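Local coordinates for 70 kDa protein (PDB 4B2N) that cleaves the polyisoprene of natural rubber as a dioxygenase that carries two covalently attached c-type hemes, at residues P45-V49 with R294-T298; A591-I595 with Q622-R626. All blocks are in the same frame, centred on the assembly; numbering follows the deposited sequence.

Contacts 1 and 2 lie on opposite sides of the chain's centre, about 39 Å between their centres, and share no helix, strand or loop. Contact 1 is buried throughout: a turn from the N-terminal part of the chain meets a loop reached 245 residues later, and that loop also holds a heme propionate. Contact 2 joins two short helices only 27 residues apart, and its packing is partly buried. An arginine is prominent in both, but in different roles. In contact 1, arginine nitrogens meet backbone carbonyl oxygens, water and a cofactor carboxylate; in contact 2, an arginine pairs with an aspartate, and a glutamine amide lies flat on that carboxylate.

Contact 1 of 2, residues P45-V49 with R294-T298; sequences PRSLV and RAFKT. With HEC (heme c), chain C.
R46 reaches across from its 3-10 turn and lays its side chain along the backbone carbonyls of 294-298. Its CD sits 3.2 Å from A295 O and equally near K297 O, while NH1 makes two weak, bent hydrogen bonds, to R294 O at 3.0 Å and to K297 O. The chain stays extended through chi2 and then bends at chi3 (-50°), which brings NH1 within reach of R294 O and K297 O. Nearer the backbone, T298 CG2 fills the angle between R46 O and V49, 3.7 Å from V49 CB. A water accepts from R46 NH1 and from R294 NH1, lying at the edge of both guanidinium groups and bridging the two cations. D44 forms a salt bridge with R46 NH2. R294 points NH2 at heme O2A, 3.0 Å away and nearly straight at 162°; NH2 also bonds R299 O, and S308 OG meets NH1. K297 NZ reaches the same heme O2A at 2.8 Å. R46 is thus second shell to a heme propionate pocket: it packs on the loop whose arginine and lysine bind one propionate of the first heme c; T286, F301, W302 and R432 also hydrogen-bond that heme.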
loop_
_atom_site.group_PDB
_atom_site.type_symbol
_atom_site.label_atom_id
_atom_site.label_comp_id
_atom_site.label_asym_id
_atom_site.label_seq_id
_atom_site.Cartn_x
_atom_site.Cartn_y
_atom_site.Cartn_z
ATOM N N PRO A 45 16.467 1.243 -13.514
ATOM C CA PRO A 45 17.552 0.854 -12.636
ATOM C C PRO A 45 17.278 -0.262 -11.620
ATOM O O PRO A 45 18.239 -0.932 -11.157
ATOM C CB PRO A 45 17.936 2.158 -11.935
ATOM C CG PRO A 45 17.514 3.221 -12.948
ATOM C CD PRO A 45 16.179 2.682 -13.428
ATOM N N ARG A 46 16.003 -0.408 -11.205
ATOM C CA ARG A 46 15.599 -1.535 -10.373
ATOM C C ARG A 46 16.031 -2.846 -10.991
ATOM O O ARG A 46 16.314 -3.776 -10.259
ATOM C CB ARG A 46 14.060 -1.531 -10.244
ATOM C CG ARG A 46 13.605 -0.222 -9.613
ATOM C CD ARG A 46 12.100 -0.134 -9.523
ATOM N NE ARG A 46 11.531 -0.461 -10.851
ATOM C CZ ARG A 46 10.296 -0.869 -11.052
ATOM N NH1 ARG A 46 9.467 -0.954 -10.023
ATOM N NH2 ARG A 46 9.963 -1.277 -12.267
ATOM N N SER A 47 16.107 -2.933 -12.321
ATOM C CA SER A 47 16.326 -4.210 -12.969
ATOM C C SER A 47 17.839 -4.500 -12.919
ATOM O O SER A 47 18.251 -5.627 -13.177
ATOM C CB SER A 47 15.838 -4.190 -14.426
ATOM O OG SER A 47 16.658 -3.258 -15.146
ATOM N N LEU A 48 18.635 -3.511 -12.508
ATOM C CA LEU A 48 20.084 -3.727 -12.384
ATOM C C LEU A 48 20.423 -4.422 -11.075
ATOM O O LEU A 48 21.584 -4.853 -10.855
ATOM C CB LEU A 48 20.851 -2.396 -12.501
ATOM C CG LEU A 48 20.642 -1.682 -13.852
ATOM C CD1 LEU A 48 21.266 -0.322 -13.711
ATOM C CD2 LEU A 48 21.225 -2.372 -15.083
ATOM N N VAL A 49 19.456 -4.503 -10.163
ATOM C CA VAL A 49 19.758 -4.999 -8.798
ATOM C C VAL A 49 19.597 -6.517 -8.751
ATOM O O VAL A 49 18.570 -7.056 -8.352
ATOM C CB VAL A 49 18.937 -4.272 -7.724
ATOM C CG1 VAL A 49 19.306 -4.734 -6.337
ATOM C CG2 VAL A 49 19.101 -2.741 -7.894
ATOM N N ARG A 294 7.458 4.017 -6.641
ATOM C CA ARG A 294 7.485 2.700 -7.176
ATOM C C ARG A 294 8.712 2.470 -8.053
ATOM O O ARG A 294 9.188 1.361 -8.128
ATOM C CB ARG A 294 6.210 2.470 -8.021
ATOM C CG ARG A 294 6.085 1.051 -8.586
ATOM C CD ARG A 294 5.071 0.233 -7.797
ATOM N NE ARG A 294 5.651 -0.069 -6.469
ATOM C CZ ARG A 294 6.554 -1.030 -6.278
ATOM N NH1 ARG A 294 6.918 -1.778 -7.313
ATOM N NH2 ARG A 294 7.062 -1.282 -5.049
ATOM N N ALA A 295 9.183 3.532 -8.705
ATOM C CA ALA A 295 10.202 3.461 -9.762
ATOM C C ALA A 295 11.555 3.153 -9.134
ATOM O O ALA A 295 12.552 2.979 -9.854
ATOM C CB ALA A 295 10.291 4.833 -10.488
ATOM N N PHE A 296 11.623 3.194 -7.801
ATOM C CA PHE A 296 12.887 2.966 -7.085
ATOM C C PHE A 296 12.928 1.695 -6.258
ATOM O O PHE A 296 13.954 1.312 -5.645
ATOM C CB PHE A 296 13.243 4.218 -6.235
ATOM C CG PHE A 296 13.531 5.402 -7.080
ATOM C CD1 PHE A 296 14.811 5.585 -7.595
ATOM C CD2 PHE A 296 12.541 6.298 -7.410
ATOM C CE1 PHE A 296 15.096 6.693 -8.427
ATOM C CE2 PHE A 296 12.803 7.391 -8.214
ATOM C CZ PHE A 296 14.080 7.593 -8.712
ATOM N N LYS A 297 11.836 0.981 -6.286
ATOM C CA LYS A 297 11.707 -0.178 -5.409
ATOM C C LYS A 297 11.795 -1.452 -6.197
ATOM O O LYS A 297 10.923 -1.748 -7.026
ATOM C CB LYS A 297 10.397 -0.061 -4.611
ATOM C CG LYS A 297 10.466 1.148 -3.695
ATOM C CD LYS A 297 9.121 1.510 -3.037
ATOM C CE LYS A 297 8.944 0.661 -1.758
ATOM N NZ LYS A 297 7.629 1.068 -1.083
ATOM N N THR A 298 12.850 -2.217 -5.958
ATOM C CA THR A 298 13.004 -3.554 -6.577
ATOM C C THR A 298 11.966 -4.549 -6.163
ATOM O O THR A 298 11.668 -5.491 -6.962
ATOM C CB THR A 298 14.417 -4.132 -6.263
ATOM O OG1 THR A 298 14.526 -4.256 -4.827
ATOM C CG2 THR A 298 15.543 -3.195 -6.810
HETATM FE FE HEC C . -2.542 -1.485 -2.644
HETATM C CHA HEC C . 0.629 -2.447 -1.553
HETATM C CHB HEC C . -1.394 -1.435 -5.967
HETATM C CHC HEC C . -5.823 -1.222 -3.902
HETATM C CHD HEC C . -3.548 -0.926 0.518
HETATM N NA HEC C . -0.867 -1.873 -3.555
HETATM C C1A HEC C . 0.405 -2.096 -2.946
HETATM C C2A HEC C . 1.515 -2.026 -3.885
HETATM C C3A HEC C . 0.972 -1.746 -5.172
HETATM C C4A HEC C . -0.471 -1.635 -4.928
HETATM C CMA HEC C . 1.734 -1.524 -6.464
HETATM C CAA HEC C . 3.031 -2.210 -3.617
HETATM C CBA HEC C . 3.523 -0.882 -3.037
HETATM C CGA HEC C . 4.959 -0.958 -2.550
HETATM O O1A HEC C . 5.382 -1.936 -1.842
HETATM O O2A HEC C . 5.628 0.040 -2.831
HETATM N NB HEC C . -3.386 -1.466 -4.508
HETATM C C1B HEC C . -2.808 -1.355 -5.709
HETATM C C2B HEC C . -3.710 -1.282 -6.849
HETATM C C3B HEC C . -4.990 -1.240 -6.254
HETATM C C4B HEC C . -4.696 -1.286 -4.826
HETATM C CMB HEC C . -3.225 -1.259 -8.243
HETATM C CAB HEC C . -6.353 -1.224 -6.894
HETATM C CBB HEC C . -6.662 -2.376 -7.667
HETATM N NC HEC C . -4.360 -1.126 -1.940
HETATM C C1C HEC C . -5.632 -1.063 -2.481
HETATM C C2C HEC C . -6.682 -0.715 -1.490
HETATM C C3C HEC C . -5.973 -0.667 -0.194
HETATM C C4C HEC C . -4.572 -0.932 -0.511
HETATM C CMC HEC C . -8.159 -0.565 -1.839
HETATM C CAC HEC C . -6.527 -0.411 1.174
HETATM C CBC HEC C . -7.749 -1.007 1.502
HETATM N ND HEC C . -1.607 -1.684 -0.846
HETATM C C1D HEC C . -2.183 -1.415 0.324
HETATM C C2D HEC C . -1.321 -1.602 1.446
HETATM C C3D HEC C . -0.111 -2.057 0.836
HETATM C C4D HEC C . -0.402 -2.095 -0.592
HETATM C CMD HEC C . -1.542 -1.397 2.901
HETATM C CAD HEC C . 1.083 -2.518 1.595
HETATM C CBD HEC C . 0.596 -3.971 1.974
HETATM C CGD HEC C . 1.617 -4.624 2.876
HETATM O O1D HEC C . 1.414 -4.714 4.114
HETATM O O2D HEC C . 2.712 -4.974 2.319
HETATM O O HOH W 1 6.620 -2.148 -10.216
#

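Contact 2 of 2, residues A591-I595 with Q622-R626; sequences ATIDI and QIKSR
D594 OD2 is gripped by two nitrogens of R626, NE at 3.1 Å and NH2 at 3.0 Å, in a side-on salt bridge that converges on one oxygen. Both bonds are fairly straight, 161° at the NH2 hydrogen, and OD2 lies almost exactly in the guanidinium plane. NE uses the anti lone pair of OD2, on the side away from OD1, whereas NH2 comes from the anti side but well out of the carboxylate plane; the two flat groups are turned 58° against each other. A water between OD2 and Q622 O may link the carboxylate to the backbone of helix 620-626, although it lies unusually close to OD2 and that bond is less certain. OD1 has a different partner: T592 OG1 donates to it at 2.6 Å on the syn side, within the 591-595 segment. D594 can serve both because chi1 (64°) tucks its CG over its own backbone, near T592 yet directed at the second helix. Across the carboxylate lies the amide of Q622, stacked nearly parallel with it while the two side chains run antiparallel alongside one another; Q622 CD is 3.2 Å from D594 OD1. The amide is steadied at OE1 by T619 N, and its NE2 rests 3.7 Å from I593 CG2. Beyond the pair, R626 ties the two helices together and reaches D217, in a second salt bridge, and S243 O through NH1, while D594 O holds W242 NE1. D217 and D594 thus balance the charge of R626 and share its donors, and the donors gathered round D594 probably lower its pKa.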
loop_
_atom_site.group_PDB
_atom_site.type_symbol
_atom_site.label_atom_id
_atom_site.label_comp_id
_atom_site.label_asym_id
_atom_site.label_seq_id
_atom_site.Cartn_x
_atom_site.Cartn_y
_atom_site.Cartn_z
ATOM N N ALA A 591 -10.054 -3.970 23.470
ATOM C CA ALA A 591 -10.546 -3.691 22.112
ATOM C C ALA A 591 -12.051 -3.856 21.918
ATOM O O ALA A 591 -12.644 -4.858 22.295
ATOM C CB ALA A 591 -9.804 -4.592 21.143
ATOM N N THR A 592 -12.693 -2.898 21.271
ATOM C CA THR A 592 -14.151 -3.016 21.026
ATOM C C THR A 592 -14.469 -3.818 19.763
ATOM O O THR A 592 -13.581 -4.191 19.007
ATOM C CB THR A 592 -14.751 -1.616 20.890
ATOM O OG1 THR A 592 -13.896 -0.847 20.025
ATOM C CG2 THR A 592 -14.816 -0.934 22.269
ATOM N N ILE A 593 -15.737 -4.082 19.529
ATOM C CA ILE A 593 -16.117 -4.972 18.440
ATOM C C ILE A 593 -15.670 -4.481 17.038
ATOM O O ILE A 593 -15.317 -5.273 16.199
ATOM C CB ILE A 593 -17.623 -5.216 18.509
ATOM C CG1 ILE A 593 -17.990 -6.433 17.674
ATOM C CG2 ILE A 593 -18.440 -3.962 18.179
ATOM C CD1 ILE A 593 -19.486 -6.722 17.773
ATOM N N ASP A 594 -15.688 -3.170 16.801
ATOM C CA ASP A 594 -15.270 -2.597 15.537
ATOM C C ASP A 594 -13.724 -2.736 15.362
ATOM O O ASP A 594 -13.223 -2.707 14.262
ATOM C CB ASP A 594 -15.642 -1.119 15.477
ATOM C CG ASP A 594 -14.928 -0.309 16.511
ATOM O OD1 ASP A 594 -15.096 -0.614 17.724
ATOM O OD2 ASP A 594 -14.164 0.619 16.154
ATOM N N ILE A 595 -12.981 -2.874 16.455
ATOM C CA ILE A 595 -11.540 -3.012 16.318
ATOM C C ILE A 595 -11.172 -4.489 16.071
ATOM O O ILE A 595 -10.208 -4.798 15.356
ATOM C CB ILE A 595 -10.804 -2.467 17.562
ATOM C CG1 ILE A 595 -10.959 -0.962 17.655
ATOM C CG2 ILE A 595 -9.337 -2.866 17.550
ATOM C CD1 ILE A 595 -10.380 -0.367 18.957
ATOM N N GLN A 622 -17.387 4.763 18.817
ATOM C CA GLN A 622 -16.234 4.052 18.229
ATOM C C GLN A 622 -15.543 4.909 17.193
ATOM O O GLN A 622 -14.287 4.899 17.094
ATOM C CB GLN A 622 -16.677 2.694 17.632
ATOM C CG GLN A 622 -17.093 1.674 18.704
ATOM C CD GLN A 622 -18.050 0.581 18.177
ATOM O OE1 GLN A 622 -18.443 0.554 17.001
ATOM N NE2 GLN A 622 -18.412 -0.353 19.070
ATOM N N ILE A 623 -16.325 5.716 16.464
ATOM C CA ILE A 623 -15.756 6.604 15.429
ATOM C C ILE A 623 -14.793 7.557 16.158
ATOM O O ILE A 623 -13.684 7.777 15.691
ATOM C CB ILE A 623 -16.884 7.283 14.629
ATOM C CG1 ILE A 623 -17.520 6.241 13.743
ATOM C CG2 ILE A 623 -16.407 8.481 13.794
ATOM C CD1 ILE A 623 -18.811 6.744 13.157
ATOM N N LYS A 624 -15.166 8.023 17.357
ATOM C CA LYS A 624 -14.309 8.959 18.062
ATOM C C LYS A 624 -12.978 8.332 18.362
ATOM O O LYS A 624 -11.932 8.979 18.231
ATOM C CB LYS A 624 -14.971 9.543 19.354
ATOM C CG LYS A 624 -16.011 10.587 19.029
ATOM C CD LYS A 624 -16.692 11.239 20.239
ATOM C CE LYS A 624 -15.623 11.806 21.205
ATOM N NZ LYS A 624 -16.287 12.630 22.290
ATOM N N SER A 625 -12.976 7.073 18.711
ATOM C CA SER A 625 -11.705 6.400 18.970
ATOM C C SER A 625 -10.911 6.125 17.681
ATOM O O SER A 625 -9.711 6.234 17.672
ATOM C CB SER A 625 -12.024 5.101 19.683
ATOM O OG SER A 625 -12.698 5.376 20.924
ATOM N N ARG A 626 -11.585 5.759 16.592
ATOM C CA ARG A 626 -10.906 5.511 15.277
ATOM C C ARG A 626 -10.160 6.763 14.747
ATOM O O ARG A 626 -9.226 6.657 13.942
ATOM C CB ARG A 626 -11.929 5.104 14.185
ATOM C CG ARG A 626 -12.703 3.845 14.512
ATOM C CD ARG A 626 -13.630 3.487 13.280
ATOM N NE ARG A 626 -13.574 2.111 13.452
ATOM C CZ ARG A 626 -13.007 1.182 12.743
ATOM N NH1 ARG A 626 -12.637 1.274 11.426
ATOM N NH2 ARG A 626 -13.007 0.054 13.415
HETATM O O HOH W 2 -13.027 2.212 17.739
#